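Local structure of putative mandelate racemase (Bordetella bronchiseptica, 3OZY) at residues 64-73 against 87-97. The protein is an enolase superfamily member of unknown function that probably binds magnesium and acts on a sugar-derived carboxylate. Numbering follows the deposited sequence.
With MG (magnesium ion), chain D.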
loop_
_atom_site.group_PDB
_atom_site.type_symbol
_atom_site.label_atom_id
_atom_site.label_comp_id
_atom_site.label_asym_id
_atom_site.label_seq_id
_atom_site.Cartn_x
_atom_site.Cartn_y
_atom_site.Cartn_z
ATOM N N ALA A 64 2.243 -9.229 10.207
ATOM C CA ALA A 64 1.656 -9.538 8.908
ATOM C C ALA A 64 2.034 -10.940 8.447
ATOM O O ALA A 64 1.207 -11.676 7.913
ATOM C CB ALA A 64 2.091 -8.511 7.879
ATOM N N ILE A 65 3.293 -11.310 8.642
ATOM C CA ILE A 65 3.779 -12.596 8.175
ATOM C C ILE A 65 3.224 -13.761 9.005
ATOM O O ILE A 65 2.689 -14.728 8.454
ATOM C CB ILE A 65 5.317 -12.614 8.133
ATOM C CG1 ILE A 65 5.803 -11.674 7.022
ATOM C CG2 ILE A 65 5.834 -14.041 7.913
ATOM C CD1 ILE A 65 7.294 -11.344 7.089
ATOM N N GLU A 66 3.322 -13.660 10.324
ATOM C CA GLU A 66 2.912 -14.772 11.179
ATOM C C GLU A 66 1.395 -14.911 11.338
ATOM O O GLU A 66 0.875 -16.030 11.412
ATOM C CB GLU A 66 3.574 -14.652 12.561
ATOM C CG GLU A 66 5.090 -14.780 12.500
ATOM C CD GLU A 66 5.775 -14.757 13.856
ATOM O OE1 GLU A 66 5.100 -14.511 14.879
ATOM O OE2 GLU A 66 7.002 -14.986 13.887
ATOM N N ASP A 67 0.686 -13.788 11.361
ATOM C CA ASP A 67 -0.703 -13.788 11.825
ATOM C C ASP A 67 -1.735 -13.353 10.785
ATOM O O ASP A 67 -2.943 -13.499 11.011
ATOM C CB ASP A 67 -0.819 -12.919 13.080
ATOM C CG ASP A 67 0.096 -13.384 14.189
ATOM O OD1 ASP A 67 -0.050 -14.541 14.635
ATOM O OD2 ASP A 67 0.975 -12.601 14.601
ATOM N N VAL A 68 -1.281 -12.809 9.660
ATOM C CA VAL A 68 -2.189 -12.477 8.568
ATOM C C VAL A 68 -1.947 -13.436 7.408
ATOM O O VAL A 68 -2.856 -14.145 6.980
ATOM C CB VAL A 68 -2.056 -11.004 8.123
ATOM C CG1 VAL A 68 -3.037 -10.698 6.994
ATOM C CG2 VAL A 68 -2.319 -10.069 9.297
ATOM N N ILE A 69 -0.715 -13.500 6.921
ATOM C CA ILE A 69 -0.380 -14.408 5.839
ATOM C C ILE A 69 -0.279 -15.861 6.324
ATOM O O ILE A 69 -0.843 -16.767 5.706
ATOM C CB ILE A 69 0.937 -13.976 5.167
ATOM C CG1 ILE A 69 0.764 -12.595 4.529
ATOM C CG2 ILE A 69 1.391 -15.026 4.163
ATOM C CD1 ILE A 69 2.091 -11.908 4.170
ATOM N N GLY A 70 0.430 -16.071 7.432
ATOM C CA GLY A 70 0.683 -17.403 7.961
ATOM C C GLY A 70 -0.516 -18.341 8.014
ATOM O O GLY A 70 -0.443 -19.471 7.528
ATOM N N PRO A 71 -1.632 -17.881 8.599
ATOM C CA PRO A 71 -2.806 -18.755 8.710
ATOM C C PRO A 71 -3.325 -19.258 7.361
ATOM O O PRO A 71 -3.949 -20.317 7.321
ATOM C CB PRO A 71 -3.837 -17.859 9.400
ATOM C CG PRO A 71 -2.990 -16.948 10.244
ATOM C CD PRO A 71 -1.799 -16.638 9.370
ATOM N N GLN A 72 -3.077 -18.526 6.279
ATOM C CA GLN A 72 -3.494 -18.974 4.953
ATOM C C GLN A 72 -2.607 -20.085 4.410
ATOM O O GLN A 72 -2.955 -20.731 3.421
ATOM C CB GLN A 72 -3.489 -17.812 3.958
ATOM C CG GLN A 72 -4.391 -16.659 4.354
ATOM C CD GLN A 72 -5.843 -17.077 4.453
ATOM O OE1 GLN A 72 -6.364 -17.786 3.585
ATOM N NE2 GLN A 72 -6.508 -16.643 5.513
ATOM N N LEU A 73 -1.462 -20.301 5.046
ATOM C CA LEU A 73 -0.493 -21.277 4.571
ATOM C C LEU A 73 -0.473 -22.561 5.394
ATOM O O LEU A 73 -0.109 -23.607 4.876
ATOM C CB LEU A 73 0.918 -20.677 4.553
ATOM C CG LEU A 73 1.408 -20.090 3.225
ATOM C CD1 LEU A 73 0.403 -19.120 2.635
ATOM C CD2 LEU A 73 2.771 -19.423 3.392
ATOM N N LYS A 87 -3.990 -17.146 -3.220
ATOM C CA LYS A 87 -4.786 -17.373 -2.027
ATOM C C LYS A 87 -4.528 -16.248 -1.020
ATOM O O LYS A 87 -5.460 -15.700 -0.421
ATOM C CB LYS A 87 -4.436 -18.728 -1.405
ATOM C CG LYS A 87 -5.284 -19.051 -0.196
ATOM C CD LYS A 87 -4.877 -20.344 0.486
ATOM C CE LYS A 87 -5.877 -20.651 1.598
ATOM N NZ LYS A 87 -5.422 -21.736 2.509
ATOM N N VAL A 88 -3.261 -15.893 -0.842
ATOM C CA VAL A 88 -2.887 -14.867 0.129
ATOM C C VAL A 88 -3.284 -13.459 -0.327
ATOM O O VAL A 88 -3.844 -12.677 0.447
ATOM C CB VAL A 88 -1.379 -14.945 0.425
ATOM C CG1 VAL A 88 -0.892 -13.707 1.179
ATOM C CG2 VAL A 88 -1.062 -16.215 1.210
ATOM N N PHE A 89 -3.013 -13.143 -1.589
ATOM C CA PHE A 89 -3.306 -11.803 -2.104
ATOM C C PHE A 89 -4.798 -11.479 -2.077
ATOM O O PHE A 89 -5.214 -10.437 -1.569
ATOM C CB PHE A 89 -2.744 -11.651 -3.526
ATOM C CG PHE A 89 -2.994 -10.297 -4.151
ATOM C CD1 PHE A 89 -2.112 -9.242 -3.937
ATOM C CD2 PHE A 89 -4.078 -10.101 -4.995
ATOM C CE1 PHE A 89 -2.334 -8.000 -4.521
ATOM C CE2 PHE A 89 -4.309 -8.861 -5.579
ATOM C CZ PHE A 89 -3.430 -7.810 -5.349
ATOM N N HIS A 90 -5.604 -12.377 -2.638
ATOM C CA HIS A 90 -7.045 -12.151 -2.726
ATOM C C HIS A 90 -7.759 -12.433 -1.410
ATOM O O HIS A 90 -8.776 -11.805 -1.102
ATOM C CB HIS A 90 -7.658 -12.995 -3.847
ATOM C CG HIS A 90 -7.141 -12.636 -5.200
ATOM N ND1 HIS A 90 -7.478 -11.456 -5.827
ATOM C CD2 HIS A 90 -6.293 -13.280 -6.034
ATOM C CE1 HIS A 90 -6.866 -11.392 -6.994
ATOM N NE2 HIS A 90 -6.142 -12.485 -7.143
ATOM N N GLY A 91 -7.227 -13.368 -0.630
ATOM C CA GLY A 91 -7.864 -13.734 0.622
ATOM C C GLY A 91 -7.679 -12.697 1.709
ATOM O O GLY A 91 -8.603 -12.441 2.482
ATOM N N GLU A 92 -6.494 -12.087 1.762
ATOM C CA GLU A 92 -6.145 -11.160 2.844
ATOM C C GLU A 92 -5.468 -9.861 2.428
ATOM O O GLU A 92 -5.894 -8.784 2.823
ATOM C CB GLU A 92 -5.200 -11.830 3.854
ATOM C CG GLU A 92 -5.875 -12.760 4.843
ATOM C CD GLU A 92 -6.534 -12.031 6.005
ATOM O OE1 GLU A 92 -6.594 -10.785 6.003
ATOM O OE2 GLU A 92 -6.992 -12.726 6.937
ATOM N N VAL A 93 -4.361 -9.966 1.699
ATOM C CA VAL A 93 -3.405 -8.858 1.661
ATOM C C VAL A 93 -3.878 -7.627 0.887
ATOM O O VAL A 93 -3.771 -6.507 1.390
ATOM C CB VAL A 93 -2.019 -9.335 1.173
ATOM C CG1 VAL A 93 -1.080 -8.153 0.962
ATOM C CG2 VAL A 93 -1.422 -10.326 2.170
ATOM N N SER A 94 -4.412 -7.816 -0.315
ATOM C CA SER A 94 -4.813 -6.667 -1.116
ATOM C C SER A 94 -5.793 -5.766 -0.359
ATOM O O SER A 94 -5.536 -4.585 -0.138
ATOM C CB SER A 94 -5.428 -7.116 -2.440
ATOM O OG SER A 94 -5.805 -5.978 -3.205
ATOM N N ARG A 95 -6.914 -6.335 0.072
ATOM C CA ARG A 95 -7.914 -5.534 0.768
ATOM C C ARG A 95 -7.496 -5.164 2.184
ATOM O O ARG A 95 -7.684 -4.025 2.610
ATOM C CB ARG A 95 -9.263 -6.255 0.825
ATOM C CG ARG A 95 -9.942 -6.442 -0.520
ATOM C CD ARG A 95 -11.348 -7.038 -0.324
ATOM N NE ARG A 95 -11.981 -7.416 -1.593
ATOM C CZ ARG A 95 -11.781 -8.573 -2.220
ATOM N NH1 ARG A 95 -10.980 -9.497 -1.702
ATOM N NH2 ARG A 95 -12.396 -8.816 -3.371
ATOM N N ASN A 96 -6.944 -6.120 2.921
ATOM C CA ASN A 96 -6.805 -5.943 4.365
ATOM C C ASN A 96 -5.447 -5.401 4.811
ATOM O O ASN A 96 -5.273 -5.061 5.982
ATOM C CB ASN A 96 -7.167 -7.233 5.123
ATOM C CG ASN A 96 -8.562 -7.754 4.779
ATOM O OD1 ASN A 96 -9.428 -7.012 4.324
ATOM N ND2 ASN A 96 -8.770 -9.050 4.988
ATOM N N LEU A 97 -4.489 -5.319 3.885
ATOM C CA LEU A 97 -3.248 -4.591 4.153
ATOM C C LEU A 97 -2.969 -3.502 3.122
ATOM O O LEU A 97 -2.051 -2.707 3.309
ATOM C CB LEU A 97 -2.045 -5.534 4.275
ATOM C CG LEU A 97 -2.049 -6.413 5.530
ATOM C CD1 LEU A 97 -0.933 -7.455 5.473
ATOM C CD2 LEU A 97 -1.947 -5.576 6.803
HETATM MG MG MG D . -4.951 -13.596 -8.699
HETATM O O HOH W 1 -5.471 -14.892 7.634
HETATM O O HOH W 2 -4.538 -22.607 5.623
HETATM O O HOH W 3 -6.434 -15.439 -9.333
#
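Ala64 meets Leu97 where segments 64-73 and 87-97, on helices 58-73 and 81-97, run roughly antiparallel, their axes 9.6 Å apart at closest approach and at 150°, a worked example of an apolar seam edged by polar groups. Ala64 CB lies 4.0 Å from Leu97 CD1, and Leu97 CD1 also reaches Val68 CG1. That CG1, anti to the backbone N (chi1 -179°), also rests on the carboxylate end of Glu92, 3.7 Å from OE1. Ile69 crosses Val88 at about a right angle: its CG1 touches Val88 CG1 and, at 3.9 Å, Val93 CG2, while Ala106 of helix 102-122 packs against it as well. Gln72 changes the chemistry. Its chain bends at chi2, bringing OE1 beside the aliphatic part of Lys87 and NE2 beside Glu92 CG, the Gln72 and Glu92 side chains crossing at about a right angle. Lys87, fully extended, carries NZ to 2.8 Å from Gln72 O, a hydrogen bond that comes in 27° off the carbonyl plane; Glu76 provides the ammonium with a salt bridge. Leu73 closes the row, CD1 lying 3.6 Å from Val88 CG2.

One water joins three groups, donating to Val68 O and, at 2.7 Å, to Glu92 OE2 while accepting from Gln72 NE2. Glu92 OE1 takes a nearly straight bond from Asn96 ND2, from above the carboxylate plane, so both carboxylate oxygens are held. In this N-terminal capping domain, His90 and His86 bind a magnesium ion, a site separate from that of Asp201, Glu227 and Glu254. The chemistry implies a division of labour: aliphatic groups, mostly branched, fill the seam, while the lysine and water-bridged carboxylate tie its partly exposed margin.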